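Local atomic coordinates of melanin biosynthesis protein TyrA, putative (Shewanella oneidensis, PDB entry 2IIZ), a protein that binds heme b and probably acts as a peroxidase of the dye-decolorizing (DyP) type, using its heme iron. Residues G13-E17 with R162-L167; E240-S245 with M257-C262. All coordinates share one frame; numbering follows the deposited sequence.

Contact 1 (G13-E17 with R162-L167); sequences GVCAE and RQEVAL
R162 reaches from its helix to the loop 13-17 and meets the backbone carbonyls of C15 and A16 with the edge of its guanidinium group, while the carboxylate of E17 sits over one of the group's faces. The straightest bond runs from R162 NE to C15 O, 2.9 Å long with an N-H...O angle of 159°, and this oxygen lies close to the guanidinium plane. R162 NH2 adds two weak bonds, to A16 O at 3.0 Å and to C15 O at 3.3 Å, and C15 O therefore accepts from both nitrogens. A bend at chi3 (86°) turns the end of the arginine so that this edge faces the loop. E17 arrives differently: its OE2 is displaced toward the rim of the face, 3.7 Å from R162 NE, and the two planes are inclined by 40°. That is a long salt bridge of charges alone, since no N-H is aimed at the oxygen. NH1 turns to P157 O through a weak bond.

Beside this polar patch, C15 points its thiol at the last turn of helix 160-166. C15 SG is 3.7 Å from A166 CB and 4.3 Å from CG of L167, where the chain leaves the helix. V14 flanks it more loosely, with CG1 4.4 Å from A166 CB. The pattern joins an N-terminal loop, leading into strand 21-29, to a helix of the C-terminal DyP family region; the R162 side chain lies about 10 Å from the bound heme. One straight bond near the guanidinium plane and two weak ones probably restrain the arginine's rotation, all three using backbone carbonyls of the loop, whereas the off-plane carboxylate probably contributes mainly electrostatic balance to a buried positive charge.

Contact 2 (E240-S245 with M257-C262); sequences EILRQS and MFISTC. With HEM (protoporphyrin IX containing Fe), chain C.
F258 sends its ring off with CG anti to the backbone N (chi1 -177°), and R243 folds its chain at chi3 (-74°); together these torsions bring the arginine across the ring at an oblique angle, with R243 CD 3.8 Å from F258 CE1. The guanidinium and ring planes then differ by 23°, and both groups meet the heme. HEM C2C sits over one face of F258, toward the ring's CE1-CZ side, with F258 CE1 3.3 Å away, while HEM C3D lies over the centre of the R243 guanidinium. Two nitrogens of R243 converge on one propionate oxygen: NH1 at 2.9 Å and NH2 at 3.0 Å from HEM O1A. NH1 also forms a salt bridge with D152, an aspartate in the GXXDG motif of DyP-type peroxidases; in relatives this Asp-Arg pair lies on the side of the heme away from the axial histidine, here H225.

The backbone beneath is an antiparallel beta hairpin, strands 238-249 and 254-262, within the ferredoxin-like sheet of the family. L242 and T261 form a hydrogen-bonded pair, L242 N giving a bond of 3.0 Å to T261 O, whereas R243 and S260 form the adjacent non-hydrogen-bonded pair with side chains on the heme-facing surface. Q244 N reaches I259 O at 3.0 Å, but regular pairing then gives way to a side chain: I259 N donates to S245 OG over 3.2 Å, so a serine hydroxyl takes up this backbone N-H. The L242 and T261 side chains run next to each other off the opposite surface, the threonine OG1 against L242 CB. At the edge of the F258 ring, I241 CD1 packs 4.1 Å from CZ, and helix 266-276 adds F268 against the phenylalanine and M271 against the isoleucine.

From the N terminus, the chain passes through loop 13-17 before strand 21-29, and contact 1 closes when helix 160-166 arrives, with 144 residues between its segments that span the N-terminal family region. Contact 2 opens only afterwards and closes the hairpin, with 11 residues between its segments, most of them still strand, so the two stand in series, neither nesting nor crossing. The centres of contact 1 and contact 2 are nevertheless just 9 Å apart. Q244 of contact 2 joins them, its NE2 probably donating to V14 O and A16 O, and V165 CG1 packs on I241 CA. The hairpin thus has loop and helix against the L242 and T261 surface and heme against the R243 surface.

Contact 1 (G13-E17 with R162-L167)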
ATOM      1  N   GLY A  13     -16.221 -10.026   9.811  1.00 38.91           N
ATOM      2  CA  GLY A  13     -14.944 -10.151   9.090  1.00 37.15           C
ATOM      3  C   GLY A  13     -14.164 -11.398   9.465  1.00 34.84           C
ATOM      4  O   GLY A  13     -13.158 -11.698   8.857  1.00 30.89           O
ATOM      5  N   VAL A  14     -14.627 -12.133  10.473  1.00 34.70           N
ATOM      6  CA  VAL A  14     -13.864 -13.270  10.982  1.00 33.29           C
ATOM      7  C   VAL A  14     -13.889 -14.403   9.998  1.00 32.22           C
ATOM      8  O   VAL A  14     -12.844 -15.010   9.717  1.00 34.48           O
ATOM      9  CB  VAL A  14     -14.416 -13.810  12.303  1.00 33.99           C
ATOM     10  CG1 VAL A  14     -13.597 -15.025  12.748  1.00 35.24           C
ATOM     11  CG2 VAL A  14     -14.358 -12.731  13.392  1.00 37.29           C
ATOM     12  N   CYS A  15     -15.091 -14.689   9.491  1.00 31.60           N
ATOM     13  CA  CYS A  15     -15.324 -15.769   8.537  1.00 30.78           C
ATOM     14  C   CYS A  15     -15.504 -15.278   7.094  1.00 30.83           C
ATOM     15  O   CYS A  15     -15.838 -16.065   6.211  1.00 29.92           O
ATOM     16  CB  CYS A  15     -16.560 -16.555   8.932  1.00 29.68           C
ATOM     17  SG  CYS A  15     -16.461 -17.413  10.499  1.00 33.80           S
ATOM     18  N   ALA A  16     -15.284 -13.996   6.842  1.00 30.03           N
ATOM     19  CA  ALA A  16     -15.592 -13.449   5.522  1.00 31.47           C
ATOM     20  C   ALA A  16     -14.846 -14.194   4.436  1.00 29.77           C
ATOM     21  O   ALA A  16     -13.723 -14.662   4.649  1.00 32.20           O
ATOM     22  CB  ALA A  16     -15.253 -11.965   5.461  1.00 33.80           C
ATOM     23  N   GLU A  17     -15.475 -14.302   3.273  1.00 29.29           N
ATOM     24  CA  GLU A  17     -14.786 -14.764   2.071  1.00 31.14           C
ATOM     25  C   GLU A  17     -13.682 -13.765   1.705  1.00 30.61           C
ATOM     26  O   GLU A  17     -13.649 -12.628   2.204  1.00 27.95           O
ATOM     27  CB  GLU A  17     -15.763 -14.917   0.898  1.00 32.46           C
ATOM     28  CG  GLU A  17     -16.815 -16.013   1.065  1.00 32.50           C
ATOM     29  CD  GLU A  17     -16.211 -17.410   1.182  1.00 43.28           C
ATOM     30  OE1 GLU A  17     -15.087 -17.611   0.658  1.00 45.56           O
ATOM     31  OE2 GLU A  17     -16.858 -18.305   1.799  1.00 42.86           O
ATOM     32  N   ARG A 162     -17.008 -23.073   7.899  1.00 30.90           N
ATOM     33  CA  ARG A 162     -16.205 -21.943   8.400  1.00 29.63           C
ATOM     34  C   ARG A 162     -16.645 -21.515   9.792  1.00 30.83           C
ATOM     35  O   ARG A 162     -15.836 -21.346  10.692  1.00 31.46           O
ATOM     36  CB  ARG A 162     -16.346 -20.733   7.491  1.00 26.21           C
ATOM     37  CG  ARG A 162     -15.937 -20.980   6.058  1.00 29.39           C
ATOM     38  CD  ARG A 162     -16.403 -19.849   5.164  1.00 34.61           C
ATOM     39  NE  ARG A 162     -15.450 -18.751   5.146  1.00 29.75           N
ATOM     40  CZ  ARG A 162     -14.320 -18.743   4.437  1.00 39.71           C
ATOM     41  NH1 ARG A 162     -13.976 -19.779   3.675  1.00 34.66           N
ATOM     42  NH2 ARG A 162     -13.519 -17.684   4.490  1.00 36.63           N
ATOM     43  N   GLN A 163     -17.941 -21.336   9.965  1.00 31.11           N
ATOM     44  CA  GLN A 163     -18.448 -20.919  11.255  1.00 33.20           C
ATOM     45  C   GLN A 163     -18.113 -21.996  12.306  1.00 32.74           C
ATOM     46  O   GLN A 163     -17.616 -21.694  13.392  1.00 31.39           O
ATOM     47  CB  GLN A 163     -19.955 -20.608  11.165  1.00 32.51           C
ATOM     48  CG  GLN A 163     -20.284 -19.172  10.639  1.00 35.23           C
ATOM     49  CD  GLN A 163     -19.938 -18.953   9.158  1.00 36.30           C
ATOM     50  OE1 GLN A 163     -19.758 -19.911   8.411  1.00 40.82           O
ATOM     51  NE2 GLN A 163     -19.850 -17.682   8.734  1.00 31.54           N
ATOM     52  N   GLU A 164     -18.379 -23.248  11.951  1.00 33.79           N
ATOM     53  CA  GLU A 164     -18.116 -24.414  12.808  1.00 34.36           C
ATOM     54  C   GLU A 164     -16.659 -24.435  13.313  1.00 34.54           C
ATOM     55  O   GLU A 164     -16.394 -24.709  14.488  1.00 33.43           O
ATOM     56  CB  GLU A 164     -18.418 -25.692  12.011  1.00 33.67           C
ATOM     57  CG  GLU A 164     -18.510 -26.977  12.830  1.00 41.39           C
ATOM     58  CD  GLU A 164     -19.888 -27.238  13.391  1.00 46.41           C
ATOM     59  OE1 GLU A 164     -20.840 -26.508  13.027  1.00 47.03           O
ATOM     60  OE2 GLU A 164     -20.011 -28.183  14.203  1.00 51.46           O
ATOM     61  N   VAL A 165     -15.723 -24.141  12.415  1.00 34.82           N
ATOM     62  CA  VAL A 165     -14.288 -24.176  12.744  1.00 34.29           C
ATOM     63  C   VAL A 165     -13.866 -22.930  13.510  1.00 32.29           C
ATOM     64  O   VAL A 165     -13.140 -23.027  14.487  1.00 34.47           O
ATOM     65  CB  VAL A 165     -13.413 -24.310  11.475  1.00 34.24           C
ATOM     66  CG1 VAL A 165     -11.918 -24.143  11.798  1.00 39.14           C
ATOM     67  CG2 VAL A 165     -13.644 -25.652  10.825  1.00 33.32           C
ATOM     68  N   ALA A 166     -14.326 -21.770  13.063  1.00 30.12           N
ATOM     69  CA  ALA A 166     -13.801 -20.492  13.544  1.00 30.56           C
ATOM     70  C   ALA A 166     -14.372 -19.995  14.866  1.00 30.64           C
ATOM     71  O   ALA A 166     -13.638 -19.408  15.660  1.00 28.40           O
ATOM     72  CB  ALA A 166     -13.988 -19.408  12.475  1.00 31.45           C
ATOM     73  N   LEU A 167     -15.665 -20.226  15.092  1.00 31.31           N
ATOM     74  CA  LEU A 167     -16.399 -19.563  16.169  1.00 33.16           C
ATOM     75  C   LEU A 167     -16.600 -20.420  17.421  1.00 33.32           C
ATOM     76  O   LEU A 167     -16.958 -21.600  17.341  1.00 34.86           O
ATOM     77  CB  LEU A 167     -17.780 -19.105  15.672  1.00 33.09           C
ATOM     78  CG  LEU A 167     -17.807 -18.122  14.499  1.00 34.01           C
ATOM     79  CD1 LEU A 167     -19.246 -17.771  14.109  1.00 32.41           C
ATOM     80  CD2 LEU A 167     -17.031 -16.855  14.803  1.00 31.05           C
TER

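Contact 2 (E240-S245 with M257-C262)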
ATOM      1  N   GLU A 240      -8.754 -28.476  12.381  1.00 36.85           N
ATOM      2  CA  GLU A 240      -8.838 -27.425  11.351  1.00 35.91           C
ATOM      3  C   GLU A 240      -8.672 -26.023  11.900  1.00 34.30           C
ATOM      4  O   GLU A 240      -8.866 -25.791  13.083  1.00 32.35           O
ATOM      5  CB  GLU A 240     -10.194 -27.505  10.628  1.00 37.08           C
ATOM      6  CG  GLU A 240     -10.257 -28.496   9.458  1.00 36.89           C
ATOM      7  CD  GLU A 240     -11.674 -28.660   8.924  1.00 37.61           C
ATOM      8  OE1 GLU A 240     -12.471 -29.366   9.577  1.00 29.63           O
ATOM      9  OE2 GLU A 240     -11.991 -28.082   7.853  1.00 37.75           O
ATOM     10  N   ILE A 241      -8.307 -25.093  11.019  1.00 34.24           N
ATOM     11  CA  ILE A 241      -8.414 -23.672  11.299  1.00 35.97           C
ATOM     12  C   ILE A 241      -8.966 -22.963  10.062  1.00 37.97           C
ATOM     13  O   ILE A 241      -8.947 -23.518   8.945  1.00 40.90           O
ATOM     14  CB  ILE A 241      -7.063 -23.029  11.673  1.00 36.66           C
ATOM     15  CG1 ILE A 241      -6.004 -23.313  10.611  1.00 37.19           C
ATOM     16  CG2 ILE A 241      -6.582 -23.523  13.029  1.00 42.16           C
ATOM     17  CD1 ILE A 241      -4.985 -22.203  10.492  1.00 35.18           C
ATOM     18  N   LEU A 242      -9.457 -21.744  10.252  1.00 36.44           N
ATOM     19  CA  LEU A 242      -9.871 -20.934   9.124  1.00 38.16           C
ATOM     20  C   LEU A 242      -8.878 -19.809   8.967  1.00 36.23           C
ATOM     21  O   LEU A 242      -8.827 -18.884   9.758  1.00 37.51           O
ATOM     22  CB  LEU A 242     -11.295 -20.391   9.295  1.00 38.81           C
ATOM     23  CG  LEU A 242     -11.729 -19.438   8.174  1.00 41.85           C
ATOM     24  CD1 LEU A 242     -12.115 -20.198   6.905  1.00 43.99           C
ATOM     25  CD2 LEU A 242     -12.844 -18.546   8.640  1.00 43.03           C
ATOM     26  N   ARG A 243      -8.080 -19.893   7.926  1.00 37.01           N
ATOM     27  CA  ARG A 243      -7.075 -18.874   7.688  1.00 36.41           C
ATOM     28  C   ARG A 243      -7.656 -17.742   6.898  1.00 37.29           C
ATOM     29  O   ARG A 243      -8.518 -17.949   6.044  1.00 37.93           O
ATOM     30  CB  ARG A 243      -5.927 -19.444   6.890  1.00 37.48           C
ATOM     31  CG  ARG A 243      -5.079 -20.419   7.634  1.00 35.21           C
ATOM     32  CD  ARG A 243      -4.272 -21.213   6.632  1.00 41.39           C
ATOM     33  NE  ARG A 243      -5.122 -22.189   5.940  1.00 36.94           N
ATOM     34  CZ  ARG A 243      -4.952 -22.617   4.694  1.00 30.76           C
ATOM     35  NH1 ARG A 243      -3.953 -22.159   3.936  1.00 39.73           N
ATOM     36  NH2 ARG A 243      -5.798 -23.508   4.205  1.00 36.19           N
ATOM     37  N   GLN A 244      -7.163 -16.545   7.186  1.00 37.30           N
ATOM     38  CA  GLN A 244      -7.594 -15.345   6.515  1.00 37.36           C
ATOM     39  C   GLN A 244      -6.391 -14.571   6.012  1.00 37.58           C
ATOM     40  O   GLN A 244      -6.469 -13.356   5.920  1.00 38.05           O
ATOM     41  CB  GLN A 244      -8.369 -14.471   7.504  1.00 38.07           C
ATOM     42  CG  GLN A 244      -9.752 -15.004   7.900  1.00 36.03           C
ATOM     43  CD  GLN A 244     -10.808 -14.857   6.818  1.00 33.90           C
ATOM     44  OE1 GLN A 244     -10.521 -14.429   5.701  1.00 27.04           O
ATOM     45  NE2 GLN A 244     -12.050 -15.222   7.147  1.00 33.54           N
ATOM     46  N   SER A 245      -5.292 -15.269   5.696  1.00 36.60           N
ATOM     47  CA  SER A 245      -4.014 -14.611   5.388  1.00 36.74           C
ATOM     48  C   SER A 245      -4.021 -13.956   4.031  1.00 35.25           C
ATOM     49  O   SER A 245      -4.801 -14.342   3.165  1.00 37.80           O
ATOM     50  CB  SER A 245      -2.876 -15.612   5.367  1.00 34.86           C
ATOM     51  OG  SER A 245      -3.025 -16.562   6.373  1.00 40.98           O
HETATM   52  N   MSE A 257       0.936 -12.199   5.506  1.00 37.36           N
HETATM   53  CA  MSE A 257       0.382 -11.847   6.786  1.00 36.39           C
HETATM   54  C   MSE A 257      -0.480 -13.008   7.171  1.00 37.19           C
HETATM   55  O   MSE A 257      -1.668 -13.083   6.800  1.00 34.96           O
HETATM   56  CB  MSE A 257      -0.437 -10.584   6.720  1.00 37.62           C
HETATM   57  CG  MSE A 257      -0.927 -10.095   8.098  1.00 38.54           C
HETATM   58 SE   MSE A 257       0.459  -9.580   9.327  0.70 36.75          SE
HETATM   59  CE  MSE A 257       1.202  -8.160   8.357  1.00 37.94           C
ATOM     60  N   PHE A 258       0.126 -13.922   7.914  1.00 34.75           N
ATOM     61  CA  PHE A 258      -0.586 -15.092   8.332  1.00 34.57           C
ATOM     62  C   PHE A 258      -1.544 -14.822   9.467  1.00 35.49           C
ATOM     63  O   PHE A 258      -1.152 -14.307  10.524  1.00 36.35           O
ATOM     64  CB  PHE A 258       0.336 -16.215   8.763  1.00 34.89           C
ATOM     65  CG  PHE A 258      -0.412 -17.433   9.128  1.00 32.05           C
ATOM     66  CD1 PHE A 258      -0.741 -18.360   8.159  1.00 31.86           C
ATOM     67  CD2 PHE A 258      -0.811 -17.646  10.439  1.00 36.30           C
ATOM     68  CE1 PHE A 258      -1.446 -19.507   8.480  1.00 43.31           C
ATOM     69  CE2 PHE A 258      -1.520 -18.791  10.786  1.00 41.81           C
ATOM     70  CZ  PHE A 258      -1.843 -19.733   9.801  1.00 40.17           C
ATOM     71  N   ILE A 259      -2.803 -15.194   9.243  1.00 34.98           N
ATOM     72  CA  ILE A 259      -3.847 -15.027  10.231  1.00 35.69           C
ATOM     73  C   ILE A 259      -4.609 -16.330  10.398  1.00 36.54           C
ATOM     74  O   ILE A 259      -5.152 -16.841   9.435  1.00 38.10           O
ATOM     75  CB  ILE A 259      -4.811 -13.907   9.821  1.00 36.28           C
ATOM     76  CG1 ILE A 259      -4.001 -12.615   9.520  1.00 37.17           C
ATOM     77  CG2 ILE A 259      -5.866 -13.703  10.906  1.00 38.51           C
ATOM     78  CD1 ILE A 259      -4.824 -11.393   9.269  1.00 40.51           C
ATOM     79  N   SER A 260      -4.638 -16.860  11.621  1.00 37.42           N
ATOM     80  CA  SER A 260      -5.467 -18.016  11.951  1.00 37.16           C
ATOM     81  C   SER A 260      -6.674 -17.605  12.793  1.00 37.41           C
ATOM     82  O   SER A 260      -6.558 -16.765  13.678  1.00 37.19           O
ATOM     83  CB  SER A 260      -4.668 -19.043  12.722  1.00 37.65           C
ATOM     84  OG  SER A 260      -5.514 -20.068  13.250  1.00 41.14           O
ATOM     85  N   THR A 261      -7.828 -18.214  12.508  1.00 37.30           N
ATOM     86  CA  THR A 261      -9.065 -17.970  13.246  1.00 35.46           C
ATOM     87  C   THR A 261      -9.663 -19.316  13.605  1.00 34.52           C
ATOM     88  O   THR A 261      -9.760 -20.191  12.753  1.00 33.11           O
ATOM     89  CB  THR A 261     -10.081 -17.179  12.414  1.00 35.45           C
ATOM     90  OG1 THR A 261     -10.602 -18.003  11.359  1.00 37.59           O
ATOM     91  CG2 THR A 261      -9.450 -15.925  11.806  1.00 40.65           C
ATOM     92  N   CYS A 262     -10.062 -19.486  14.862  1.00 35.18           N
ATOM     93  CA  CYS A 262     -10.440 -20.803  15.358  1.00 34.79           C
ATOM     94  C   CYS A 262     -11.214 -20.719  16.672  1.00 35.81           C
ATOM     95  O   CYS A 262     -11.033 -19.790  17.453  1.00 37.65           O
ATOM     96  CB  CYS A 262      -9.163 -21.620  15.558  1.00 37.07           C
ATOM     97  SG  CYS A 262      -9.402 -23.398  15.826  1.00 30.13           S
TER
HETATM   98  CHA HEM C 400      -1.976 -24.973   3.381  1.00 32.19           C
HETATM   99  CHB HEM C 400       1.111 -21.438   2.297  1.00 28.51           C
HETATM  100  CHC HEM C 400       1.933 -20.636   6.940  1.00 30.85           C
HETATM  101  CHD HEM C 400      -1.534 -23.756   8.058  1.00 30.50           C
HETATM  102  C1A HEM C 400      -1.182 -24.104   2.680  1.00 37.29           C
HETATM  103  C2A HEM C 400      -1.046 -24.072   1.239  1.00 29.86           C
HETATM  104  C3A HEM C 400      -0.183 -23.081   0.956  1.00 30.40           C
HETATM  105  C4A HEM C 400       0.231 -22.475   2.193  1.00 28.44           C
HETATM  106  CMA HEM C 400       0.311 -22.631  -0.430  1.00 30.12           C
HETATM  107  CAA HEM C 400      -1.773 -25.015   0.249  1.00 33.95           C
HETATM  108  CBA HEM C 400      -3.122 -24.432  -0.218  1.00 34.73           C
HETATM  109  CGA HEM C 400      -4.187 -24.600   0.842  1.00 34.44           C
HETATM  110  O1A HEM C 400      -4.578 -23.590   1.499  1.00 25.83           O
HETATM  111  O2A HEM C 400      -4.666 -25.750   1.044  1.00 35.77           O
HETATM  112  C1B HEM C 400       1.606 -20.934   3.459  1.00 21.14           C
HETATM  113  C2B HEM C 400       2.605 -19.891   3.546  1.00 25.79           C
HETATM  114  C3B HEM C 400       2.833 -19.668   4.846  1.00 28.26           C
HETATM  115  C4B HEM C 400       1.983 -20.563   5.593  1.00 27.03           C
HETATM  116  CMB HEM C 400       3.237 -19.214   2.308  1.00 34.93           C
HETATM  117  CAB HEM C 400       3.790 -18.674   5.522  1.00 30.78           C
HETATM  118  CBB HEM C 400       4.960 -18.375   4.976  1.00 39.88           C
HETATM  119  C1C HEM C 400       1.078 -21.434   7.634  1.00 28.02           C
HETATM  120  C2C HEM C 400       1.043 -21.523   9.069  1.00 30.05           C
HETATM  121  C3C HEM C 400       0.080 -22.391   9.392  1.00 30.86           C
HETATM  122  C4C HEM C 400      -0.513 -22.859   8.153  1.00 24.42           C
HETATM  123  CMC HEM C 400       1.990 -20.726   9.980  1.00 32.43           C
HETATM  124  CAC HEM C 400      -0.373 -22.854  10.790  1.00 35.17           C
HETATM  125  CBC HEM C 400       0.180 -22.450  11.941  1.00 37.61           C
HETATM  126  C1D HEM C 400      -1.991 -24.353   6.916  1.00 31.64           C
HETATM  127  C2D HEM C 400      -3.078 -25.295   6.872  1.00 32.26           C
HETATM  128  C3D HEM C 400      -3.217 -25.677   5.410  1.00 36.95           C
HETATM  129  C4D HEM C 400      -2.198 -24.923   4.728  1.00 36.39           C
HETATM  130  CMD HEM C 400      -3.910 -25.807   8.067  1.00 36.77           C
HETATM  131  CAD HEM C 400      -4.214 -26.658   4.771  1.00 36.72           C
HETATM  132  CBD HEM C 400      -3.515 -28.000   4.632  1.00 36.79           C
HETATM  133  CGD HEM C 400      -4.477 -29.116   4.295  1.00 39.04           C
HETATM  134  O1D HEM C 400      -4.468 -29.573   3.111  1.00 41.41           O
HETATM  135  O2D HEM C 400      -5.234 -29.537   5.208  1.00 26.96           O
HETATM  136  NA  HEM C 400      -0.390 -23.118   3.240  1.00 23.70           N
HETATM  137  NB  HEM C 400       1.240 -21.327   4.729  1.00 29.20           N
HETATM  138  NC  HEM C 400       0.118 -22.254   7.088  1.00 24.03           N
HETATM  139  ND  HEM C 400      -1.497 -24.156   5.641  1.00 34.86           N
HETATM  140 FE   HEM C 400       0.029 -22.841   5.158  1.00 31.37          FE